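Local coordinates for possible periplasmic protein (Campylobacter jejuni, PDB 3RGC), which is a SurA-like periplasmic chaperone that probably also has peptidyl-prolyl cis-trans isomerase activity, at residues B[50-61]-B[90-101]. Sequence-based numbering, arbitrary orientation.
Sequences IVVNDLELDDAI and RTNFKKDLEKRK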
ATOM      1  N   ILE B  50     -35.762   8.854  -8.389  1.00 42.14           N
ATOM      2  CA  ILE B  50     -34.787   7.957  -7.803  1.00 33.55           C
ATOM      3  C   ILE B  50     -35.525   6.710  -7.384  1.00 36.01           C
ATOM      4  O   ILE B  50     -36.588   6.806  -6.792  1.00 47.04           O
ATOM      5  CB  ILE B  50     -34.129   8.572  -6.549  1.00 37.25           C
ATOM      6  CG1 ILE B  50     -33.430   9.885  -6.892  1.00 40.25           C
ATOM      7  CG2 ILE B  50     -33.136   7.599  -5.931  1.00 40.07           C
ATOM      8  CD1 ILE B  50     -32.419   9.755  -8.024  1.00 43.63           C
ATOM      9  N   VAL B  51     -34.963   5.541  -7.686  1.00 41.14           N
ATOM     10  CA  VAL B  51     -35.555   4.272  -7.258  1.00 30.32           C
ATOM     11  C   VAL B  51     -34.534   3.114  -7.235  1.00 28.21           C
ATOM     12  O   VAL B  51     -33.580   3.100  -8.000  1.00 33.78           O
ATOM     13  CB  VAL B  51     -36.769   3.892  -8.150  1.00 44.37           C
ATOM     14  CG1 VAL B  51     -36.296   3.462  -9.515  1.00 39.34           C
ATOM     15  CG2 VAL B  51     -37.572   2.791  -7.509  1.00 51.94           C
ATOM     16  N   VAL B  52     -34.773   2.143  -6.358  1.00 28.19           N
ATOM     17  CA  VAL B  52     -33.961   0.939  -6.240  1.00 35.04           C
ATOM     18  C   VAL B  52     -34.798  -0.367  -6.359  1.00 43.14           C
ATOM     19  O   VAL B  52     -35.703  -0.609  -5.561  1.00 51.54           O
ATOM     20  CB  VAL B  52     -33.254   0.933  -4.878  1.00 38.86           C
ATOM     21  CG1 VAL B  52     -32.430  -0.326  -4.717  1.00 32.38           C
ATOM     22  CG2 VAL B  52     -32.415   2.204  -4.702  1.00 32.23           C
ATOM     23  N   ASN B  53     -34.479  -1.184  -7.364  1.00 38.65           N
ATOM     24  CA  ASN B  53     -35.037  -2.526  -7.573  1.00 33.60           C
ATOM     25  C   ASN B  53     -34.643  -3.491  -6.494  1.00 35.59           C
ATOM     26  O   ASN B  53     -33.634  -3.308  -5.816  1.00 40.03           O
ATOM     27  CB  ASN B  53     -34.387  -3.172  -8.813  1.00 35.89           C
ATOM     28  CG  ASN B  53     -34.928  -2.660 -10.067  1.00 45.97           C
ATOM     29  OD1 ASN B  53     -34.201  -2.144 -10.893  1.00 36.37           O
ATOM     30  ND2 ASN B  53     -36.235  -2.792 -10.239  1.00 65.54           N
ATOM     31  N   ASP B  54     -35.358  -4.605  -6.445  1.00 32.14           N
ATOM     32  CA  ASP B  54     -34.892  -5.756  -5.698  1.00 27.21           C
ATOM     33  C   ASP B  54     -33.614  -6.328  -6.296  1.00 35.36           C
ATOM     34  O   ASP B  54     -32.715  -6.709  -5.554  1.00 36.48           O
ATOM     35  CB  ASP B  54     -35.986  -6.801  -5.610  1.00 39.57           C
ATOM     36  CG  ASP B  54     -37.113  -6.363  -4.693  1.00 61.43           C
ATOM     37  OD1 ASP B  54     -37.130  -6.807  -3.522  1.00 67.10           O
ATOM     38  OD2 ASP B  54     -37.960  -5.548  -5.132  1.00 69.75           O
ATOM     39  N   LEU B  55     -33.512  -6.357  -7.623  1.00 30.23           N
ATOM     40  CA  LEU B  55     -32.290  -6.848  -8.267  1.00 30.27           C
ATOM     41  C   LEU B  55     -31.081  -5.941  -8.055  1.00 30.13           C
ATOM     42  O   LEU B  55     -29.993  -6.428  -7.817  1.00 41.45           O
ATOM     43  CB  LEU B  55     -32.483  -7.113  -9.759  1.00 28.23           C
ATOM     44  CG  LEU B  55     -33.602  -8.087 -10.146  1.00 43.95           C
ATOM     45  CD1 LEU B  55     -33.546  -8.366 -11.636  1.00 44.85           C
ATOM     46  CD2 LEU B  55     -33.522  -9.381  -9.358  1.00 43.48           C
ATOM     47  N   GLU B  56     -31.266  -4.631  -8.159  1.00 33.17           N
ATOM     48  CA  GLU B  56     -30.222  -3.704  -7.759  1.00 34.72           C
ATOM     49  C   GLU B  56     -29.855  -3.934  -6.306  1.00 29.99           C
ATOM     50  O   GLU B  56     -28.687  -3.947  -5.958  1.00 34.11           O
ATOM     51  CB  GLU B  56     -30.699  -2.266  -7.876  1.00 34.07           C
ATOM     52  CG  GLU B  56     -30.899  -1.776  -9.274  1.00 49.23           C
ATOM     53  CD  GLU B  56     -31.368  -0.351  -9.262  1.00 43.86           C
ATOM     54  OE1 GLU B  56     -32.560  -0.133  -8.958  1.00 39.63           O
ATOM     55  OE2 GLU B  56     -30.534   0.547  -9.507  1.00 47.46           O
ATOM     56  N   LEU B  57     -30.868  -4.082  -5.455  1.00 35.11           N
ATOM     57  CA  LEU B  57     -30.635  -4.260  -4.027  1.00 38.73           C
ATOM     58  C   LEU B  57     -29.846  -5.534  -3.784  1.00 42.99           C
ATOM     59  O   LEU B  57     -28.860  -5.519  -3.046  1.00 40.53           O
ATOM     60  CB  LEU B  57     -31.944  -4.287  -3.236  1.00 38.80           C
ATOM     61  CG  LEU B  57     -31.820  -4.600  -1.738  1.00 36.85           C
ATOM     62  CD1 LEU B  57     -31.146  -3.470  -1.009  1.00 32.39           C
ATOM     63  CD2 LEU B  57     -33.173  -4.826  -1.133  1.00 32.25           C
ATOM     64  N   ASP B  58     -30.259  -6.621  -4.434  1.00 35.20           N
ATOM     65  CA  ASP B  58     -29.569  -7.902  -4.288  1.00 44.40           C
ATOM     66  C   ASP B  58     -28.173  -7.830  -4.873  1.00 46.25           C
ATOM     67  O   ASP B  58     -27.232  -8.380  -4.311  1.00 39.53           O
ATOM     68  CB  ASP B  58     -30.340  -9.040  -4.970  1.00 54.00           C
ATOM     69  CG  ASP B  58     -31.644  -9.373  -4.266  1.00 68.21           C
ATOM     70  OD1 ASP B  58     -31.791  -9.020  -3.076  1.00 70.92           O
ATOM     71  OD2 ASP B  58     -32.522  -9.995  -4.907  1.00 78.17           O
ATOM     72  N   ASP B  59     -28.035  -7.153  -6.009  1.00 36.33           N
ATOM     73  CA  ASP B  59     -26.731  -7.039  -6.622  1.00 32.73           C
ATOM     74  C   ASP B  59     -25.794  -6.276  -5.696  1.00 36.82           C
ATOM     75  O   ASP B  59     -24.610  -6.577  -5.613  1.00 47.24           O
ATOM     76  CB  ASP B  59     -26.796  -6.344  -7.978  1.00 35.96           C
ATOM     77  CG  ASP B  59     -25.421  -6.213  -8.616  1.00 47.07           C
ATOM     78  OD1 ASP B  59     -24.708  -7.238  -8.654  1.00 58.15           O
ATOM     79  OD2 ASP B  59     -25.042  -5.098  -9.056  1.00 44.77           O
ATOM     80  N   ALA B  60     -26.334  -5.282  -5.002  1.00 37.46           N
ATOM     81  CA  ALA B  60     -25.526  -4.467  -4.108  1.00 41.88           C
ATOM     82  C   ALA B  60     -25.140  -5.261  -2.864  1.00 44.46           C
ATOM     83  O   ALA B  60     -24.030  -5.112  -2.341  1.00 40.99           O
ATOM     84  CB  ALA B  60     -26.256  -3.207  -3.727  1.00 34.83           C
ATOM     85  N   ILE B  61     -26.050  -6.114  -2.399  1.00 42.95           N
ATOM     86  CA  ILE B  61     -25.727  -6.980  -1.272  1.00 38.85           C
ATOM     87  C   ILE B  61     -24.516  -7.863  -1.587  1.00 42.28           C
ATOM     88  O   ILE B  61     -23.551  -7.895  -0.818  1.00 38.32           O
ATOM     89  CB  ILE B  61     -26.903  -7.875  -0.830  1.00 37.95           C
ATOM     90  CG1 ILE B  61     -28.142  -7.043  -0.468  1.00 49.77           C
ATOM     91  CG2 ILE B  61     -26.478  -8.745   0.350  1.00 37.47           C
ATOM     92  CD1 ILE B  61     -27.982  -6.160   0.734  1.00 57.92           C
ATOM     93  N   ARG B  90     -31.983  -5.759   4.891  1.00 44.98           N
ATOM     94  CA  ARG B  90     -32.295  -5.424   3.501  1.00 43.62           C
ATOM     95  C   ARG B  90     -33.034  -4.107   3.432  1.00 47.16           C
ATOM     96  O   ARG B  90     -32.789  -3.300   2.547  1.00 54.41           O
ATOM     97  CB  ARG B  90     -33.167  -6.490   2.838  1.00 50.69           C
ATOM     98  CG  ARG B  90     -32.459  -7.786   2.481  1.00 62.45           C
ATOM     99  CD  ARG B  90     -33.383  -8.741   1.699  1.00 64.84           C
ATOM    100  NE  ARG B  90     -33.243  -8.635   0.242  1.00 58.94           N
ATOM    101  CZ  ARG B  90     -34.176  -8.135  -0.568  1.00 62.50           C
ATOM    102  NH1 ARG B  90     -35.326  -7.693  -0.066  1.00 61.75           N
ATOM    103  NH2 ARG B  90     -33.964  -8.079  -1.880  1.00 49.96           N
ATOM    104  N   THR B  91     -33.969  -3.900   4.348  1.00 46.55           N
ATOM    105  CA  THR B  91     -34.763  -2.678   4.321  1.00 47.36           C
ATOM    106  C   THR B  91     -33.870  -1.471   4.552  1.00 45.69           C
ATOM    107  O   THR B  91     -33.948  -0.487   3.821  1.00 39.02           O
ATOM    108  CB  THR B  91     -35.891  -2.712   5.371  1.00 49.32           C
ATOM    109  OG1 THR B  91     -36.803  -3.771   5.057  1.00 47.22           O
ATOM    110  CG2 THR B  91     -36.643  -1.391   5.396  1.00 48.53           C
ATOM    111  N   ASN B  92     -33.004  -1.548   5.561  1.00 46.27           N
ATOM    112  CA  ASN B  92     -32.115  -0.429   5.848  1.00 41.52           C
ATOM    113  C   ASN B  92     -31.062  -0.234   4.772  1.00 46.72           C
ATOM    114  O   ASN B  92     -30.662   0.888   4.488  1.00 40.17           O
ATOM    115  CB  ASN B  92     -31.450  -0.582   7.207  1.00 38.62           C
ATOM    116  CG  ASN B  92     -32.453  -0.570   8.346  1.00 57.49           C
ATOM    117  OD1 ASN B  92     -33.531   0.030   8.238  1.00 65.62           O
ATOM    118  ND2 ASN B  92     -32.112  -1.242   9.439  1.00 54.75           N
ATOM    119  N   PHE B  93     -30.619  -1.332   4.169  1.00 44.79           N
ATOM    120  CA  PHE B  93     -29.572  -1.267   3.159  1.00 43.29           C
ATOM    121  C   PHE B  93     -30.162  -0.553   1.952  1.00 44.64           C
ATOM    122  O   PHE B  93     -29.541   0.339   1.372  1.00 48.70           O
ATOM    123  CB  PHE B  93     -29.111  -2.677   2.808  1.00 35.02           C
ATOM    124  CG  PHE B  93     -27.902  -2.731   1.921  1.00 45.44           C
ATOM    125  CD1 PHE B  93     -26.632  -2.779   2.465  1.00 63.18           C
ATOM    126  CD2 PHE B  93     -28.034  -2.778   0.545  1.00 47.18           C
ATOM    127  CE1 PHE B  93     -25.508  -2.849   1.648  1.00 58.52           C
ATOM    128  CE2 PHE B  93     -26.922  -2.848  -0.273  1.00 50.79           C
ATOM    129  CZ  PHE B  93     -25.654  -2.885   0.280  1.00 47.74           C
ATOM    130  N   LYS B  94     -31.390  -0.924   1.611  1.00 36.90           N
ATOM    131  CA  LYS B  94     -32.090  -0.306   0.502  1.00 36.53           C
ATOM    132  C   LYS B  94     -32.183   1.221   0.608  1.00 37.24           C
ATOM    133  O   LYS B  94     -31.992   1.925  -0.380  1.00 39.11           O
ATOM    134  CB  LYS B  94     -33.487  -0.889   0.359  1.00 40.73           C
ATOM    135  CG  LYS B  94     -34.186  -0.413  -0.919  1.00 38.65           C
ATOM    136  CD  LYS B  94     -35.580  -0.944  -0.983  1.00 32.06           C
ATOM    137  CE  LYS B  94     -36.353  -0.291  -2.089  1.00 52.36           C
ATOM    138  NZ  LYS B  94     -37.788  -0.666  -1.975  1.00 64.71           N
ATOM    139  N   LYS B  95     -32.478   1.725   1.799  1.00 39.02           N
ATOM    140  CA  LYS B  95     -32.608   3.163   2.009  1.00 48.85           C
ATOM    141  C   LYS B  95     -31.284   3.901   1.839  1.00 53.20           C
ATOM    142  O   LYS B  95     -31.254   5.001   1.291  1.00 58.13           O
ATOM    143  CB  LYS B  95     -33.208   3.460   3.381  1.00 57.59           C
ATOM    144  CG  LYS B  95     -34.711   3.282   3.420  1.00 71.48           C
ATOM    145  CD  LYS B  95     -35.251   3.312   4.840  1.00 75.08           C
ATOM    146  CE  LYS B  95     -36.749   3.061   4.849  1.00 78.58           C
ATOM    147  NZ  LYS B  95     -37.249   2.677   6.198  1.00 88.03           N
ATOM    148  N   ASP B  96     -30.199   3.302   2.325  1.00 40.33           N
ATOM    149  CA  ASP B  96     -28.855   3.814   2.066  1.00 42.22           C
ATOM    150  C   ASP B  96     -28.557   3.921   0.566  1.00 39.16           C
ATOM    151  O   ASP B  96     -27.907   4.875   0.126  1.00 39.38           O
ATOM    152  CB  ASP B  96     -27.799   2.911   2.713  1.00 56.91           C
ATOM    153  CG  ASP B  96     -27.924   2.853   4.224  1.00 78.46           C
ATOM    154  OD1 ASP B  96     -28.493   3.804   4.810  1.00 84.75           O
ATOM    155  OD2 ASP B  96     -27.446   1.859   4.826  1.00 82.58           O
ATOM    156  N   LEU B  97     -29.006   2.937  -0.210  1.00 29.21           N
ATOM    157  CA  LEU B  97     -28.761   2.953  -1.655  1.00 38.14           C
ATOM    158  C   LEU B  97     -29.597   4.015  -2.354  1.00 32.53           C
ATOM    159  O   LEU B  97     -29.126   4.661  -3.293  1.00 33.95           O
ATOM    160  CB  LEU B  97     -29.050   1.600  -2.296  1.00 36.70           C
ATOM    161  CG  LEU B  97     -28.139   0.417  -1.962  1.00 46.12           C
ATOM    162  CD1 LEU B  97     -28.783  -0.891  -2.438  1.00 45.30           C
ATOM    163  CD2 LEU B  97     -26.769   0.605  -2.586  1.00 34.03           C
ATOM    164  N   GLU B  98     -30.844   4.168  -1.916  1.00 28.56           N
ATOM    165  CA  GLU B  98     -31.709   5.193  -2.470  1.00 34.18           C
ATOM    166  C   GLU B  98     -31.061   6.549  -2.214  1.00 31.96           C
ATOM    167  O   GLU B  98     -30.965   7.377  -3.122  1.00 36.11           O
ATOM    168  CB  GLU B  98     -33.105   5.140  -1.842  1.00 33.52           C
ATOM    169  CG  GLU B  98     -33.953   3.964  -2.269  1.00 38.31           C
ATOM    170  CD  GLU B  98     -35.187   3.780  -1.380  1.00 49.84           C
ATOM    171  OE1 GLU B  98     -35.080   4.026  -0.162  1.00 51.73           O
ATOM    172  OE2 GLU B  98     -36.262   3.395  -1.894  1.00 49.41           O
ATOM    173  N   LYS B  99     -30.599   6.758  -0.983  1.00 32.97           N
ATOM    174  CA  LYS B  99     -29.915   7.992  -0.616  1.00 34.01           C
ATOM    175  C   LYS B  99     -28.633   8.173  -1.430  1.00 34.60           C
ATOM    176  O   LYS B  99     -28.311   9.293  -1.848  1.00 29.20           O
ATOM    177  CB  LYS B  99     -29.597   8.040   0.886  1.00 35.78           C
ATOM    178  CG  LYS B  99     -30.813   8.226   1.805  1.00 42.60           C
ATOM    179  CD  LYS B  99     -30.392   8.263   3.293  1.00 46.87           C
ATOM    180  CE  LYS B  99     -31.590   8.229   4.232  1.00 59.26           C
ATOM    181  NZ  LYS B  99     -31.668   9.458   5.094  1.00 73.03           N
ATOM    182  N   ARG B 100     -27.909   7.083  -1.664  1.00 27.35           N
ATOM    183  CA  ARG B 100     -26.699   7.169  -2.484  1.00 36.81           C
ATOM    184  C   ARG B 100     -27.022   7.516  -3.936  1.00 38.51           C
ATOM    185  O   ARG B 100     -26.339   8.354  -4.528  1.00 31.72           O
ATOM    186  CB  ARG B 100     -25.850   5.894  -2.413  1.00 45.09           C
ATOM    187  CG  ARG B 100     -24.815   5.922  -1.297  1.00 66.95           C
ATOM    188  CD  ARG B 100     -23.781   4.807  -1.419  1.00 79.47           C
ATOM    189  NE  ARG B 100     -24.318   3.505  -1.036  1.00 91.23           N
ATOM    190  CZ  ARG B 100     -24.597   3.152   0.216  1.00 94.43           C
ATOM    191  NH1 ARG B 100     -24.405   4.012   1.210  1.00 93.75           N
ATOM    192  NH2 ARG B 100     -25.079   1.944   0.472  1.00 93.01           N
ATOM    193  N   LYS B 101     -28.061   6.896  -4.508  1.00 26.46           N
ATOM    194  CA  LYS B 101     -28.484   7.270  -5.860  1.00 28.61           C
ATOM    195  C   LYS B 101     -28.849   8.767  -5.911  1.00 35.48           C
ATOM    196  O   LYS B 101     -28.496   9.469  -6.856  1.00 35.16           O
ATOM    197  CB  LYS B 101     -29.652   6.412  -6.349  1.00 33.19           C
ATOM    198  CG  LYS B 101     -29.267   5.076  -6.968  1.00 34.50           C
ATOM    199  CD  LYS B 101     -30.482   4.395  -7.586  1.00 37.89           C
ATOM    200  CE  LYS B 101     -30.082   3.312  -8.566  1.00 43.15           C
ATOM    201  NZ  LYS B 101     -31.215   2.960  -9.490  1.00 46.84           N
TER
HETATM  202  O   HOH W   1     -37.007   2.878  -4.341  1.00 33.70           O
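K101 reaches across to the extended loop that leads into helix 54-67, V52 of that loop packs against E98, and R90, about three turns before K101 on helix 86-107, grips the first turns of helix 54-67. Both helices belong to the helical, SurA-like N-terminal chaperone region; segments 54-61 and 90-101 cross at 100°, with a closest axis approach of 10.3 Å. V52 holds CG1 anti to its backbone N (chi1 179°), beside K94 CG, which leaves CG2 to press on E98 CG at 3.4 Å; a water joins V52 N to E98 OE2. L57 is the knob in a hole formed by R90, F93, K94 and L97: L57 CD1 lies 3.5 Å from F93 CD2 at the ring edge, and L57 CD2 sits over one face of the R90 guanidinium. I61 CD1 covers a face of the F93 ring in a CH-pi contact. R90 bends at chi3 (95°), bringing NH2 to D58 OD1 at 2.7 Å in a nearly straight bond; D54 OD1, 3.8 Å from R90 NH2, adds a long salt bridge. K101 runs past I50 in the opposite direction, I50 CG2 against its CB, and K101 NZ donates to V51 O at 2.8 Å and forms a salt bridge with E56 OE2 at 2.5 Å, on the syn side.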